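Side-chain contacts in ribose-phosphate pyrophosphokinase (PDB 7PN0), which catalyses the transfer of a diphosphate group from ATP to ribose 5-phosphate, giving the nucleotide precursor phosphoribosyl pyrophosphate (PRPP): residues 37-42 and 62-67; 51-56 and 295-300; 188-193 and 231-236. All coordinates share one frame; numbering follows the deposited sequence.

Contact 1 lies wholly in the N-terminal part of the chain, and contact 2 joins that part to the last helix; contact 3 lies across the molecule, its centre 42 Å from each of theirs. The first two have centres 22 Å apart and interlock along the sequence: strand 39-43, strand 51-55 and helix 62-78 follow one another, and Gln56 NE2, just after strand 51-55, reaches His65 O, a probable hydrogen bond of 2.9 Å. Contact 2 brings the C-terminal helix 287-299 back to the five-stranded parallel sheet. Contact 3, nested within that closure, belongs to the seven-stranded mixed sheet. The chain thus builds two alpha/beta halves, the last helix reaching back to the first.

Contact 1: 37-42 and 62-67; sequences DNLFVR and VQDHLM. With ADP (adenosine-5'-diphosphate), chain I.
Leu39, at the start of strand 39-43, faces Asp64 in the first turns of helix 62-78, their CA atoms 7.9 Å apart, the shortest such distance between 37-42 and 62-67. The meeting of strand and helix depends largely on one methyl group. Leu39 CD2 lies 3.7 Å from the backbone O of Asp64 and 4.0 Å from Met67 CG, so that one methyl touches two residues three apart on the helix. The leucine gets there with unusual torsions, its chi1 of -99° and chi2 of 12° both away from the staggered values, from either a constrained fit or an imperfectly modelled side chain. Met67 carries CG anti to its backbone N (chi1 -178°), and the two apolar chains slide past each other in opposite directions; CB and CG of the methionine make the contact.

Beside this apolar contact the polar ends meet indirectly. A water lies 2.6 Å from Asp37 OD2 and 2.7 Å from Asp64 OD1, and the carboxylate oxygens it links are 4.8 Å apart; more acceptors lie in reach than the water has protons, so it may not serve both carboxylates at once. Asp37 OD2 also accepts from Val62 N of the second subunit. Arg33 NH1 forms salt bridges to Asp37 OD1 and Asp64 OD2, which probably offsets the repulsion between the two acids. At the next position Asn38 CB packs 3.7 Å from N6 of the ADP adenine.

The contact also belongs to a subunit interface: Leu39 N is hydrogen-bonded to the hydroxyl of Tyr93 of the second subunit, a residue of the ADP pocket. Strand 39-43 pairs with strand 29-33 in a two-stranded antiparallel sheet. Further along helix 62-78, Met71 receives Leu39 and Val41, and Val41 continues onto Met72 and Ala75.

Contact 2: 51-56 and 295-300; sequences DVFIVQ and WRIHRG
Phe53 and Ile297 form the close apolar part of the join between strand 51-55 and the last turn of helix 287-299. The two elements run nearly antiparallel, at 153° between their directions, with axes 10.1 Å apart at closest approach. Ile297 sends its CG2 methyl to the rim of the phenyl ring, in the ring plane, 3.8 Å from Phe53 CZ and 3.9 Å from Phe53 CE2. That methyl lies anti to the backbone N of Ile297, while CG1 takes the place beside the N (chi1 -69°). Phe53 is further surrounded by Leu3, Thr85 and Val87 of the adjoining strands, and Ile297 also packs on Arg48 of the third subunit.

Two residues earlier on the strand, Asp51 meets the edge of the imidazole of His298, the residue after Ile297. Asp51 CB and CG each come within 3.6 Å of His298 CD2, and the carboxylate is turned 37° from the ring plane. The still closer approach of OD2 to the same carbon is doubtful and supports no bond.

On its far side the helix carries the exposed Trp295 and Arg299, Trp295 also touching a crystal neighbour. Both point away from the strand and pack on each other: Arg299 CG sits 3.6 Å above the indole plane of Trp295, over its centre. Gly300, with positive phi, ends the helical run.

The polar groups are thus satisfied by third parties. Asp51 OD1 makes a salt bridge to Arg83 NE, and His298 NE2 is hydrogen-bonded to the carbonyl O of Arg1. Since a carbonyl can only accept, NE2 must carry a proton, whereas nothing here fixes the charge of the ring, and Asp51 is already paired with Arg83.

Contact 3: 188-193 and 231-236; sequences AFIDKE and VEALMQ
Lys192 reaches from strand 187-194 to helix 225-236 with its NZ in a salt bridge to Glu229 OE1, one turn before Ala233, the residue that meets the base of the same lysine. The helix is the connection of a beta-alpha-beta crossover between the parallel strands 213-218 and 241-246, in a mixed sheet consistent with the PRTase-like fold, and here it packs over a strand beyond that pair. Strand and helix directions differ by 111°, with 9.2 Å between the axes. Lys192 and Ala233 lie closest, 6.5 Å from CA to CA.

Small and branched side chains fill the gap. Ala233 CB wedges between two strand residues, 3.7 Å from Ile190 CD1 and 3.8 Å from Lys192 CB. The lysine starts in the crowded position, with CG between the backbone N and the carbonyl carbon (chi1 38°), and bends at chi2; its CB and CG rest on the alanine methyl while the amine leads off toward Glu229. Its side chain stays about 11 Å from a bound ADP.

Leu234 comes in from the flank, its CD2 4.2 Å from Ile190 CD1, and like Ile190 it also touches Val166 of strand 163-167. The helix thus spans more than one strand of the sheet. At a subunit interface, the Phe189 ring makes an edge-to-face contact with Phe189 of the fourth subunit.

Ile190 holds CG1 anti to the backbone N (chi1 -168°), and with chi2 also near anti the chain runs out extended toward the helix, where CD1 ends 3.4 Å from the carbonyl O of Ala233.

Contact 1: 37-42 and 62-67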
# COMPACT_ATOMS: atom_id res chain seq x y z
N ASP A 37 31.26 2.33 8.47
CA ASP A 37 30.64 3.43 7.68
C ASP A 37 29.11 3.32 7.73
O ASP A 37 28.46 3.98 6.92
CB ASP A 37 31.15 3.45 6.24
CG ASP A 37 31.00 4.78 5.52
OD1 ASP A 37 31.27 5.82 6.15
OD2 ASP A 37 30.68 4.77 4.29
N ASN A 38 28.56 2.48 8.60
CA ASN A 38 27.10 2.43 8.83
C ASN A 38 26.73 3.58 9.75
O ASN A 38 27.50 3.92 10.70
CB ASN A 38 26.67 1.09 9.43
CG ASN A 38 26.81 -0.05 8.45
OD1 ASN A 38 27.70 -0.06 7.57
ND2 ASN A 38 25.93 -1.00 8.59
N LEU A 39 25.52 4.08 9.56
CA LEU A 39 24.98 5.20 10.33
C LEU A 39 24.09 4.68 11.47
O LEU A 39 23.59 3.53 11.42
CB LEU A 39 24.13 6.10 9.43
CG LEU A 39 24.73 7.36 8.85
CD1 LEU A 39 26.22 7.48 9.01
CD2 LEU A 39 24.25 7.63 7.45
N PHE A 40 23.94 5.54 12.45
CA PHE A 40 23.13 5.34 13.67
C PHE A 40 22.55 6.68 14.07
O PHE A 40 23.30 7.65 14.22
CB PHE A 40 24.00 4.73 14.77
CG PHE A 40 23.28 4.57 16.09
CD1 PHE A 40 22.54 3.44 16.37
CD2 PHE A 40 23.37 5.55 17.06
CE1 PHE A 40 21.89 3.30 17.59
CE2 PHE A 40 22.74 5.40 18.29
CZ PHE A 40 21.99 4.27 18.54
N VAL A 41 21.23 6.74 14.28
CA VAL A 41 20.56 7.98 14.76
C VAL A 41 19.88 7.66 16.09
O VAL A 41 19.46 6.50 16.31
CB VAL A 41 19.57 8.55 13.74
CG1 VAL A 41 20.28 8.84 12.40
CG2 VAL A 41 18.38 7.66 13.58
N ARG A 42 19.74 8.66 16.95
CA ARG A 42 19.03 8.50 18.23
C ARG A 42 18.51 9.86 18.71
O ARG A 42 19.28 10.78 18.81
CB ARG A 42 19.96 7.83 19.26
CG ARG A 42 19.27 7.44 20.57
CD ARG A 42 20.21 6.87 21.64
NE ARG A 42 21.26 7.84 22.00
CZ ARG A 42 22.58 7.63 22.01
NH1 ARG A 42 23.39 8.61 22.35
NH2 ARG A 42 23.11 6.45 21.69
N VAL A 62 26.27 13.57 0.11
CA VAL A 62 24.81 13.58 -0.19
C VAL A 62 24.15 12.27 0.26
O VAL A 62 23.10 12.34 0.94
CB VAL A 62 24.56 13.88 -1.68
CG1 VAL A 62 23.09 13.74 -2.03
CG2 VAL A 62 25.04 15.27 -2.05
N GLN A 63 24.74 11.13 0.01
CA GLN A 63 24.04 9.86 0.29
C GLN A 63 24.01 9.63 1.79
O GLN A 63 23.03 9.08 2.29
CB GLN A 63 24.68 8.73 -0.50
CG GLN A 63 24.08 8.57 -1.90
CD GLN A 63 24.34 9.78 -2.75
OE1 GLN A 63 25.46 10.02 -3.21
NE2 GLN A 63 23.32 10.57 -2.97
N ASP A 64 25.04 10.03 2.52
CA ASP A 64 25.00 9.95 3.99
C ASP A 64 23.90 10.88 4.49
O ASP A 64 23.19 10.51 5.43
CB ASP A 64 26.33 10.31 4.65
CG ASP A 64 27.45 9.29 4.59
OD1 ASP A 64 27.16 8.08 4.40
OD2 ASP A 64 28.63 9.72 4.76
N HIS A 65 23.71 12.05 3.88
CA HIS A 65 22.67 12.99 4.36
C HIS A 65 21.27 12.45 4.01
O HIS A 65 20.36 12.61 4.82
CB HIS A 65 22.93 14.37 3.78
CG HIS A 65 24.12 15.03 4.37
ND1 HIS A 65 24.53 14.82 5.67
CD2 HIS A 65 24.94 15.97 3.86
CE1 HIS A 65 25.57 15.61 5.94
NE2 HIS A 65 25.89 16.25 4.83
N LEU A 66 21.11 11.86 2.83
CA LEU A 66 19.83 11.20 2.43
C LEU A 66 19.51 10.09 3.44
O LEU A 66 18.40 10.06 3.95
CB LEU A 66 19.95 10.60 1.02
CG LEU A 66 18.78 9.71 0.59
CD1 LEU A 66 17.46 10.42 0.76
CD2 LEU A 66 18.98 9.21 -0.86
N MET A 67 20.46 9.20 3.71
CA MET A 67 20.21 8.05 4.62
C MET A 67 19.94 8.58 6.03
O MET A 67 19.02 8.09 6.70
CB MET A 67 21.41 7.10 4.65
CG MET A 67 21.18 5.90 5.53
SD MET A 67 19.68 5.04 4.95
CE MET A 67 19.82 3.50 5.82
PB ADP I . 23.91 -7.52 17.82
O1B ADP I . 22.88 -6.71 17.00
O2B ADP I . 25.30 -7.51 17.20
O3B ADP I . 23.44 -8.91 18.15
PA ADP I . 25.68 -6.53 19.75
O1A ADP I . 25.56 -6.46 21.24
O2A ADP I . 26.59 -7.50 19.04
O3A ADP I . 24.20 -6.82 19.24
O5' ADP I . 26.02 -5.07 19.19
C5' ADP I . 24.91 -4.19 18.92
C4' ADP I . 25.40 -2.77 18.92
O4' ADP I . 26.18 -2.54 17.72
C3' ADP I . 24.30 -1.71 18.90
O3' ADP I . 23.80 -1.41 20.19
C2' ADP I . 25.04 -0.53 18.28
O2' ADP I . 25.82 0.14 19.24
C1' ADP I . 25.91 -1.25 17.25
N9 ADP I . 25.32 -1.35 15.91
C8 ADP I . 24.00 -1.32 15.54
N7 ADP I . 23.83 -1.37 14.23
C5 ADP I . 25.13 -1.41 13.73
C6 ADP I . 25.64 -1.46 12.42
N6 ADP I . 24.86 -1.45 11.35
N1 ADP I . 26.99 -1.42 12.27
C2 ADP I . 27.76 -1.43 13.37
N3 ADP I . 27.40 -1.42 14.65
C4 ADP I . 26.06 -1.39 14.76
O HOH W 1 28.75 6.21 3.26

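Contact 2: 51-56 and 295-300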
# COMPACT_ATOMS: atom_id res chain seq x y z
N ASP A 51 4.82 17.29 16.82
CA ASP A 51 4.81 17.75 15.42
C ASP A 51 6.26 18.01 15.07
O ASP A 51 6.84 19.05 15.53
CB ASP A 51 3.88 18.96 15.29
CG ASP A 51 3.44 19.29 13.89
OD1 ASP A 51 3.68 18.47 12.99
OD2 ASP A 51 2.81 20.37 13.72
N VAL A 52 6.87 17.01 14.45
CA VAL A 52 8.33 16.99 14.34
C VAL A 52 8.75 17.36 12.93
O VAL A 52 8.15 16.89 11.93
CB VAL A 52 9.01 15.72 14.91
CG1 VAL A 52 8.20 14.86 15.82
CG2 VAL A 52 10.07 15.07 14.07
N PHE A 53 9.74 18.23 12.86
CA PHE A 53 10.29 18.82 11.63
C PHE A 53 11.78 18.50 11.62
O PHE A 53 12.56 18.84 12.57
CB PHE A 53 10.06 20.34 11.62
CG PHE A 53 8.61 20.72 11.50
CD1 PHE A 53 7.76 20.68 12.59
CD2 PHE A 53 8.05 20.97 10.25
CE1 PHE A 53 6.41 20.95 12.46
CE2 PHE A 53 6.70 21.26 10.13
CZ PHE A 53 5.89 21.25 11.24
N ILE A 54 12.23 17.87 10.56
CA ILE A 54 13.64 17.40 10.53
C ILE A 54 14.28 18.12 9.37
O ILE A 54 13.79 17.93 8.25
CB ILE A 54 13.78 15.89 10.41
CG1 ILE A 54 13.15 15.17 11.59
CG2 ILE A 54 15.20 15.45 10.16
CD1 ILE A 54 12.65 13.81 11.18
N VAL A 55 15.32 18.89 9.64
CA VAL A 55 16.02 19.69 8.59
C VAL A 55 17.20 18.90 8.00
O VAL A 55 18.18 18.54 8.70
CB VAL A 55 16.48 21.05 9.15
CG1 VAL A 55 17.07 21.94 8.10
CG2 VAL A 55 15.33 21.77 9.85
N GLN A 56 17.22 18.78 6.69
CA GLN A 56 18.39 18.18 5.97
C GLN A 56 18.42 18.68 4.54
O GLN A 56 17.40 18.54 3.85
CB GLN A 56 18.31 16.65 6.00
CG GLN A 56 19.59 16.01 5.47
CD GLN A 56 20.59 15.82 6.58
OE1 GLN A 56 21.04 16.77 7.23
NE2 GLN A 56 20.91 14.57 6.84
N TRP A 295 5.96 27.45 11.46
CA TRP A 295 4.96 27.97 12.43
C TRP A 295 3.55 27.80 11.84
O TRP A 295 2.64 27.28 12.52
CB TRP A 295 5.28 29.43 12.80
CG TRP A 295 4.30 29.98 13.79
CD1 TRP A 295 3.40 30.98 13.60
CD2 TRP A 295 4.12 29.51 15.14
NE1 TRP A 295 2.68 31.19 14.75
CE2 TRP A 295 3.07 30.27 15.69
CE3 TRP A 295 4.70 28.48 15.91
CZ2 TRP A 295 2.60 30.05 16.99
CZ3 TRP A 295 4.22 28.25 17.19
CH2 TRP A 295 3.20 29.04 17.72
N ARG A 296 3.39 28.14 10.57
CA ARG A 296 2.07 28.13 9.91
C ARG A 296 1.63 26.69 9.61
O ARG A 296 0.47 26.39 9.82
CB ARG A 296 2.14 28.97 8.65
CG ARG A 296 2.29 30.43 9.00
CD ARG A 296 2.11 31.30 7.82
NE ARG A 296 2.44 32.67 8.23
CZ ARG A 296 2.02 33.74 7.59
NH1 ARG A 296 1.27 33.60 6.52
NH2 ARG A 296 2.37 34.94 8.01
N ILE A 297 2.55 25.81 9.22
CA ILE A 297 2.19 24.37 9.05
C ILE A 297 1.65 23.83 10.38
O ILE A 297 0.63 23.17 10.37
CB ILE A 297 3.42 23.57 8.56
CG1 ILE A 297 3.80 23.95 7.14
CG2 ILE A 297 3.17 22.08 8.67
CD1 ILE A 297 5.24 23.66 6.75
N HIS A 298 2.39 24.04 11.46
CA HIS A 298 2.06 23.64 12.85
C HIS A 298 0.69 24.18 13.30
O HIS A 298 -0.06 23.42 13.93
CB HIS A 298 3.14 24.09 13.85
CG HIS A 298 2.89 23.58 15.23
ND1 HIS A 298 2.68 24.45 16.34
CD2 HIS A 298 2.72 22.34 15.68
CE1 HIS A 298 2.45 23.70 17.40
NE2 HIS A 298 2.47 22.41 17.03
N ARG A 299 0.38 25.43 13.00
CA ARG A 299 -0.85 26.09 13.52
C ARG A 299 -1.99 26.01 12.50
O ARG A 299 -3.09 26.41 12.87
CB ARG A 299 -0.54 27.54 13.86
CG ARG A 299 0.56 27.74 14.89
CD ARG A 299 0.20 27.34 16.31
NE ARG A 299 -1.14 27.77 16.71
CZ ARG A 299 -1.95 27.11 17.53
NH1 ARG A 299 -1.58 25.96 18.08
NH2 ARG A 299 -3.16 27.59 17.79
N GLY A 300 -1.75 25.51 11.28
CA GLY A 300 -2.78 25.44 10.21
C GLY A 300 -3.11 26.80 9.61
O GLY A 300 -4.28 27.02 9.25

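Contact 3: 188-193 and 231-236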
# COMPACT_ATOMS: atom_id res chain seq x y z
N ALA A 188 16.09 41.11 -20.75
CA ALA A 188 16.86 40.87 -21.98
C ALA A 188 17.17 39.39 -22.05
O ALA A 188 17.07 38.72 -21.02
CB ALA A 188 18.12 41.70 -21.98
N PHE A 189 17.55 38.91 -23.23
CA PHE A 189 17.99 37.52 -23.47
C PHE A 189 19.33 37.57 -24.17
O PHE A 189 19.47 38.30 -25.18
CB PHE A 189 16.92 36.75 -24.26
CG PHE A 189 17.27 35.29 -24.43
CD1 PHE A 189 18.10 34.87 -25.45
CD2 PHE A 189 16.84 34.37 -23.50
CE1 PHE A 189 18.48 33.53 -25.54
CE2 PHE A 189 17.21 33.03 -23.61
CZ PHE A 189 18.04 32.62 -24.62
N ILE A 190 20.28 36.74 -23.74
CA ILE A 190 21.59 36.66 -24.44
C ILE A 190 21.81 35.21 -24.88
O ILE A 190 21.92 34.30 -24.04
CB ILE A 190 22.72 37.30 -23.59
CG1 ILE A 190 24.00 37.49 -24.41
CG2 ILE A 190 22.97 36.53 -22.29
CD1 ILE A 190 25.02 38.47 -23.78
N ASP A 191 21.69 34.99 -26.18
CA ASP A 191 21.97 33.68 -26.83
C ASP A 191 23.49 33.64 -27.01
O ASP A 191 24.01 34.49 -27.78
CB ASP A 191 21.17 33.53 -28.13
CG ASP A 191 21.42 32.23 -28.88
OD1 ASP A 191 21.53 31.17 -28.22
OD2 ASP A 191 21.50 32.28 -30.10
N LYS A 192 24.17 32.75 -26.29
CA LYS A 192 25.63 32.56 -26.35
C LYS A 192 25.96 31.08 -26.58
O LYS A 192 25.05 30.24 -26.44
CB LYS A 192 26.28 33.11 -25.08
CG LYS A 192 25.50 32.90 -23.80
CD LYS A 192 25.97 31.70 -23.00
CE LYS A 192 24.87 31.13 -22.15
NZ LYS A 192 25.37 30.06 -21.26
N GLU A 193 27.21 30.80 -26.97
CA GLU A 193 27.74 29.44 -27.29
C GLU A 193 29.15 29.31 -26.70
O GLU A 193 29.99 30.20 -27.00
CB GLU A 193 27.87 29.20 -28.80
CG GLU A 193 26.57 29.33 -29.58
CD GLU A 193 25.72 28.07 -29.73
OE1 GLU A 193 26.19 26.97 -29.36
OE2 GLU A 193 24.57 28.19 -30.24
N VAL A 231 28.13 35.76 -17.68
CA VAL A 231 28.87 37.00 -17.30
C VAL A 231 29.83 37.35 -18.44
O VAL A 231 29.88 38.55 -18.81
CB VAL A 231 29.61 36.84 -15.96
CG1 VAL A 231 30.49 38.06 -15.68
CG2 VAL A 231 28.64 36.63 -14.82
N GLU A 232 30.57 36.37 -18.96
CA GLU A 232 31.55 36.61 -20.06
C GLU A 232 30.80 37.14 -21.28
O GLU A 232 31.23 38.16 -21.85
CB GLU A 232 32.33 35.34 -20.42
CG GLU A 232 33.45 34.98 -19.46
CD GLU A 232 34.38 33.92 -20.03
OE1 GLU A 232 34.20 33.51 -21.20
OE2 GLU A 232 35.28 33.49 -19.30
N ALA A 233 29.70 36.49 -21.67
CA ALA A 233 28.84 36.91 -22.81
C ALA A 233 28.39 38.36 -22.61
O ALA A 233 28.39 39.12 -23.59
CB ALA A 233 27.64 36.02 -22.96
N LEU A 234 27.98 38.71 -21.38
CA LEU A 234 27.37 40.02 -21.06
C LEU A 234 28.45 41.11 -21.11
O LEU A 234 28.17 42.21 -21.61
CB LEU A 234 26.71 39.95 -19.68
CG LEU A 234 25.26 39.48 -19.69
CD1 LEU A 234 24.79 39.07 -18.28
CD2 LEU A 234 24.34 40.57 -20.26
N MET A 235 29.66 40.81 -20.64
CA MET A 235 30.77 41.79 -20.74
C MET A 235 31.18 41.91 -22.22
O MET A 235 31.43 43.04 -22.66
CB MET A 235 31.96 41.41 -19.86
CG MET A 235 31.64 41.37 -18.35
SD MET A 235 30.69 42.77 -17.67
CE MET A 235 31.95 44.05 -17.68
N GLN A 236 31.14 40.84 -23.01
CA GLN A 236 31.43 40.92 -24.47
C GLN A 236 30.35 41.76 -25.16
O GLN A 236 30.70 42.42 -26.15
CB GLN A 236 31.55 39.55 -25.14
CG GLN A 236 32.84 38.82 -24.82
CD GLN A 236 32.76 37.33 -25.10
OE1 GLN A 236 31.91 36.84 -25.86
NE2 GLN A 236 33.64 36.58 -24.46